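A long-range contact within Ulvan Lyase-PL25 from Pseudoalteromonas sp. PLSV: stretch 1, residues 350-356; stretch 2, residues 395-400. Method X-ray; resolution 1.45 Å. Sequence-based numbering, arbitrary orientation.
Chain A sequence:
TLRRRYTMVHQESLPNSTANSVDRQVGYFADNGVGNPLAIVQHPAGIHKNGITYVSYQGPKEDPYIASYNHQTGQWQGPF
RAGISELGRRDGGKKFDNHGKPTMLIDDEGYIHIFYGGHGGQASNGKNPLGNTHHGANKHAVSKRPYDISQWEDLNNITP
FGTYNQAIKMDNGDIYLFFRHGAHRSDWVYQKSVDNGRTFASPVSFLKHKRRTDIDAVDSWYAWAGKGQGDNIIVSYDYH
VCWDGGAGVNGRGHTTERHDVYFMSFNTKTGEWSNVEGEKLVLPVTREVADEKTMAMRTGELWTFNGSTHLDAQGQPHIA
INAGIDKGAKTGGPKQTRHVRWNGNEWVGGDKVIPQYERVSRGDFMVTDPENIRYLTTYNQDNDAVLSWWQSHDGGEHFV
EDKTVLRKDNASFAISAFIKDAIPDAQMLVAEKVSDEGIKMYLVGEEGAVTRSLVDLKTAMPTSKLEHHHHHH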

ATOM      1  N   GLY A 350       3.666  18.577  -8.496  1.00 17.51           N
ATOM      2  CA  GLY A 350       2.780  17.929  -9.431  1.00 19.10           C
ATOM      3  C   GLY A 350       3.465  17.447 -10.685  1.00 19.53           C
ATOM      4  O   GLY A 350       2.790  16.914 -11.566  1.00 20.79           O
ATOM      5  N   ASP A 351       4.776  17.629 -10.793  1.00 18.92           N
ATOM      6  CA  ASP A 351       5.509  17.185 -11.974  1.00 20.18           C
ATOM      7  C   ASP A 351       5.715  15.677 -11.956  1.00 18.10           C
ATOM      8  O   ASP A 351       5.860  15.058 -10.899  1.00 17.27           O
ATOM      9  N   LYS A 352       5.710  15.082 -13.151  1.00 18.62           N
ATOM     10  CA  LYS A 352       5.979  13.657 -13.288  1.00 17.24           C
ATOM     11  C   LYS A 352       7.402  13.362 -12.844  1.00 17.45           C
ATOM     12  O   LYS A 352       8.336  14.124 -13.125  1.00 20.71           O
ATOM     13  N   VAL A 353       7.566  12.234 -12.159  1.00 15.20           N
ATOM     14  CA  VAL A 353       8.896  11.771 -11.781  1.00 16.83           C
ATOM     15  C   VAL A 353       9.711  11.436 -13.020  1.00 17.31           C
ATOM     16  O   VAL A 353      10.838  11.915 -13.188  1.00 18.83           O
ATOM     17  N   ILE A 354       9.154  10.618 -13.908  1.00 18.64           N
ATOM     18  CA  ILE A 354       9.824  10.237 -15.151  1.00 17.42           C
ATOM     19  C   ILE A 354       9.395  11.236 -16.224  1.00 18.82           C
ATOM     20  O   ILE A 354       8.218  11.231 -16.619  1.00 21.39           O
ATOM     21  N   PRO A 355      10.293  12.086 -16.719  1.00 22.39           N
ATOM     22  CA  PRO A 355       9.873  13.136 -17.655  1.00 25.32           C
ATOM     23  C   PRO A 355       9.303  12.552 -18.942  1.00 26.50           C
ATOM     24  O   PRO A 355       9.824  11.580 -19.491  1.00 29.16           O
ATOM     25  N   GLN A 356       8.201  13.147 -19.401  1.00 29.72           N
ATOM     26  CA  GLN A 356       7.578  12.823 -20.686  1.00 35.08           C
ATOM     27  C   GLN A 356       7.121  11.368 -20.799  1.00 36.66           C
ATOM     28  O   GLN A 356       6.847  10.883 -21.900  1.00 39.59           O
ATOM     29  N   GLY A 395      13.722  19.565  -5.162  1.00 19.80           N
ATOM     30  CA  GLY A 395      12.444  19.428  -4.494  1.00 20.24           C
ATOM     31  C   GLY A 395      11.385  18.761  -5.329  1.00 20.95           C
ATOM     32  O   GLY A 395      10.189  18.917  -5.056  1.00 21.17           O
ATOM     33  N   GLY A 396      11.788  18.020  -6.353  1.00 17.53           N
ATOM     34  CA  GLY A 396      10.863  17.206  -7.110  1.00 18.38           C
ATOM     35  C   GLY A 396      10.376  17.813  -8.401  1.00 20.28           C
ATOM     36  O   GLY A 396       9.440  17.269  -8.997  1.00 22.20           O
ATOM     37  N   GLU A 397      10.954  18.931  -8.836  1.00 21.35           N
ATOM     38  CA  GLU A 397      10.610  19.480 -10.145  1.00 25.57           C
ATOM     39  C   GLU A 397      11.232  18.653 -11.262  1.00 30.13           C
ATOM     40  O   GLU A 397      10.610  18.450 -12.311  1.00 29.05           O
ATOM     41  N   HIS A 398      12.457  18.167 -11.058  1.00 22.84           N
ATOM     42  CA  HIS A 398      13.133  17.333 -12.048  1.00 22.08           C
ATOM     43  C   HIS A 398      13.815  16.169 -11.354  1.00 20.70           C
ATOM     44  O   HIS A 398      14.470  16.349 -10.325  1.00 22.06           O
ATOM     45  N   PHE A 399      13.674  14.979 -11.940  1.00 19.10           N
ATOM     46  CA  PHE A 399      14.364  13.784 -11.492  1.00 17.87           C
ATOM     47  C   PHE A 399      15.230  13.245 -12.624  1.00 19.76           C
ATOM     48  O   PHE A 399      14.893  13.383 -13.802  1.00 23.01           O
ATOM     49  N   VAL A 400      16.358  12.651 -12.244  1.00 21.20           N
ATOM     50  CA  VAL A 400      17.304  12.033 -13.164  1.00 21.98           C
ATOM     51  C   VAL A 400      17.466  10.577 -12.757  1.00 20.53           C
ATOM     52  O   VAL A 400      17.590  10.277 -11.566  1.00 21.19           O
TER

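The contact between residues 350-356 and 395-400 is small, burying 267 Å² in total, and no direct hydrogen bond crosses it. Three waters bridge the two backbones instead, while apolar packing centres on a single aromatic ring.

Gly395, at the start of stretch 2, makes no contact. Gly396 contributes through its backbone: its carbonyl O lies 4.0 Å from CB of Asp351, and it is within donating reach of water 1 (water O to Gly396 O, 2.7 Å). The same water accepts from the amide of Asp351 (water O to Asp351 N, 3.1 Å), so it sits between the peptide NH of one stretch and the peptide carbonyl of the other. With phi near 99° and psi near 9°, Gly396 adopts a conformation in which a CB would be jammed against the preceding carbonyl O, which by itself calls for glycine.

Glu397 follows as the backbone neighbour of Asp351, their CA atoms 5.9 Å apart. Its side chain, with chi1 m and chi2 t, points away overall, although CB still touches the other stretch. Asp351, by contrast, points toward stretch 2; its m rotamer places OD2 3.7 Å from CA of Glu397 and 4.0 Å from CG of Glu397. These are van der Waals approaches, and the carboxylates gain no polar partner from each other. Water 2 lies within hydrogen-bonding distance of two carbonyls, its O 3.0 Å from Glu397 O and 2.6 Å from Lys352 O, each a contact in which the water would be the donor. The CA-to-CB bond of Lys352 points away from stretch 2.

His398 also points away, with chi1 m, and leaves the interface to its neighbours.

Phe399 provides the largest covered area of any residue here, 84 Å². Its side chain points toward stretch 1 with chi1 at -69° (m) and chi2 at 81°, setting one ring face against Val353. Val353 leaves its backbone sideways to stretch 2, yet its t rotamer brings CG1 over that face, 4.1 Å from the ring centroid and 18° off the ring normal, a CH-pi arrangement; CG1 of Val353 is 3.9 Å from CG of Phe399. Close by, the carbonyl O of Val353 approaches CB of Phe399 at 3.4 Å. Water 3 ties the same two backbones together, its O within reach of Val353 O (2.8 Å, water as donor) and accepting from Phe399 N at 2.9 Å. Pro355, whose CA-to-CB bond points toward stretch 2, adds a minor contact, its CG 4.2 Å from O of Phe399.

Val400, in the t rotamer, turns away, and the contact ends there.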

ATOM      1  CB  ASP A 351       6.861  17.889 -12.032  1.00 21.87           C
ATOM      2  CG  ASP A 351       6.728  19.407 -12.042  1.00 31.06           C
ATOM      3  OD1 ASP A 351       6.232  19.934 -13.057  1.00 33.38           O
ATOM      4  OD2 ASP A 351       7.096  20.054 -11.033  1.00 32.09           O
ATOM      5  CB  LYS A 352       5.843  13.231 -14.754  1.00 19.71           C
ATOM      6  CG  LYS A 352       4.431  13.243 -15.307  1.00 22.84           C
ATOM      7  CD  LYS A 352       4.437  12.864 -16.792  1.00 26.71           C
ATOM      8  CE  LYS A 352       3.051  12.867 -17.381  1.00 32.95           C
ATOM      9  NZ  LYS A 352       3.127  12.601 -18.851  1.00 34.06           N
ATOM     10  CB  VAL A 353       8.791  10.568 -10.825  1.00 18.16           C
ATOM     11  CG1 VAL A 353      10.172   9.988 -10.548  1.00 18.19           C
ATOM     12  CG2 VAL A 353       8.100  10.961  -9.496  1.00 16.88           C
ATOM     13  CB  ILE A 354       9.483   8.797 -15.552  1.00 17.65           C
ATOM     14  CG1 ILE A 354       9.866   7.849 -14.406  1.00 18.94           C
ATOM     15  CG2 ILE A 354      10.232   8.457 -16.843  1.00 20.01           C
ATOM     16  CD1 ILE A 354       9.480   6.376 -14.623  1.00 23.71           C
ATOM     17  CB  PRO A 355      11.168  13.912 -17.934  1.00 29.64           C
ATOM     18  CG  PRO A 355      12.188  13.408 -17.003  1.00 34.99           C
ATOM     19  CD  PRO A 355      11.745  12.080 -16.484  1.00 23.46           C
ATOM     20  CB  GLN A 356       8.487  13.186 -21.865  1.00 37.67           C
ATOM     21  CG  GLN A 356       8.673  14.690 -22.079  1.00 50.77           C
ATOM     22  CD  GLN A 356       9.764  15.282 -21.199  1.00 55.95           C
ATOM     23  OE1 GLN A 356      10.883  14.765 -21.144  1.00 58.52           O
ATOM     24  NE2 GLN A 356       9.442  16.374 -20.509  1.00 53.61           N
ATOM     25  CB  GLU A 397      11.066  20.933 -10.253  1.00 27.62           C
ATOM     26  CG  GLU A 397      10.298  21.878  -9.354  1.00 40.92           C
ATOM     27  CD  GLU A 397      10.550  23.334  -9.682  1.00 54.48           C
ATOM     28  OE1 GLU A 397      11.277  23.612 -10.666  1.00 49.00           O
ATOM     29  OE2 GLU A 397      10.012  24.197  -8.956  1.00 62.18           O
ATOM     30  CB  HIS A 398      14.220  18.101 -12.797  1.00 22.40           C
ATOM     31  CG  HIS A 398      13.727  19.320 -13.504  1.00 26.55           C
ATOM     32  ND1 HIS A 398      13.680  20.557 -12.901  1.00 32.36           N
ATOM     33  CD2 HIS A 398      13.254  19.494 -14.761  1.00 33.75           C
ATOM     34  CE1 HIS A 398      13.215  21.445 -13.764  1.00 37.09           C
ATOM     35  NE2 HIS A 398      12.946  20.824 -14.898  1.00 35.20           N
ATOM     36  CB  PHE A 399      13.372  12.679 -11.098  1.00 18.82           C
ATOM     37  CG  PHE A 399      12.576  12.978  -9.857  1.00 16.67           C
ATOM     38  CD1 PHE A 399      11.463  13.803  -9.915  1.00 17.83           C
ATOM     39  CD2 PHE A 399      12.938  12.429  -8.638  1.00 17.13           C
ATOM     40  CE1 PHE A 399      10.724  14.082  -8.768  1.00 18.14           C
ATOM     41  CE2 PHE A 399      12.210  12.700  -7.495  1.00 17.42           C
ATOM     42  CZ  PHE A 399      11.105  13.528  -7.561  1.00 17.55           C
ATOM     43  CB  VAL A 400      18.672  12.737 -13.103  1.00 25.47           C
ATOM     44  CG1 VAL A 400      19.695  11.980 -13.936  1.00 30.84           C
ATOM     45  CG2 VAL A 400      18.537  14.157 -13.612  1.00 30.48           C
TER
HETATM   46  O   HOH W   1       6.962  18.316  -8.635  1.00 24.38           O
HETATM   47  O   HOH W   2       9.578  16.267 -14.010  1.00 33.06           O
HETATM   48  O   HOH W   3      11.525  14.556 -13.777  1.00 25.04           O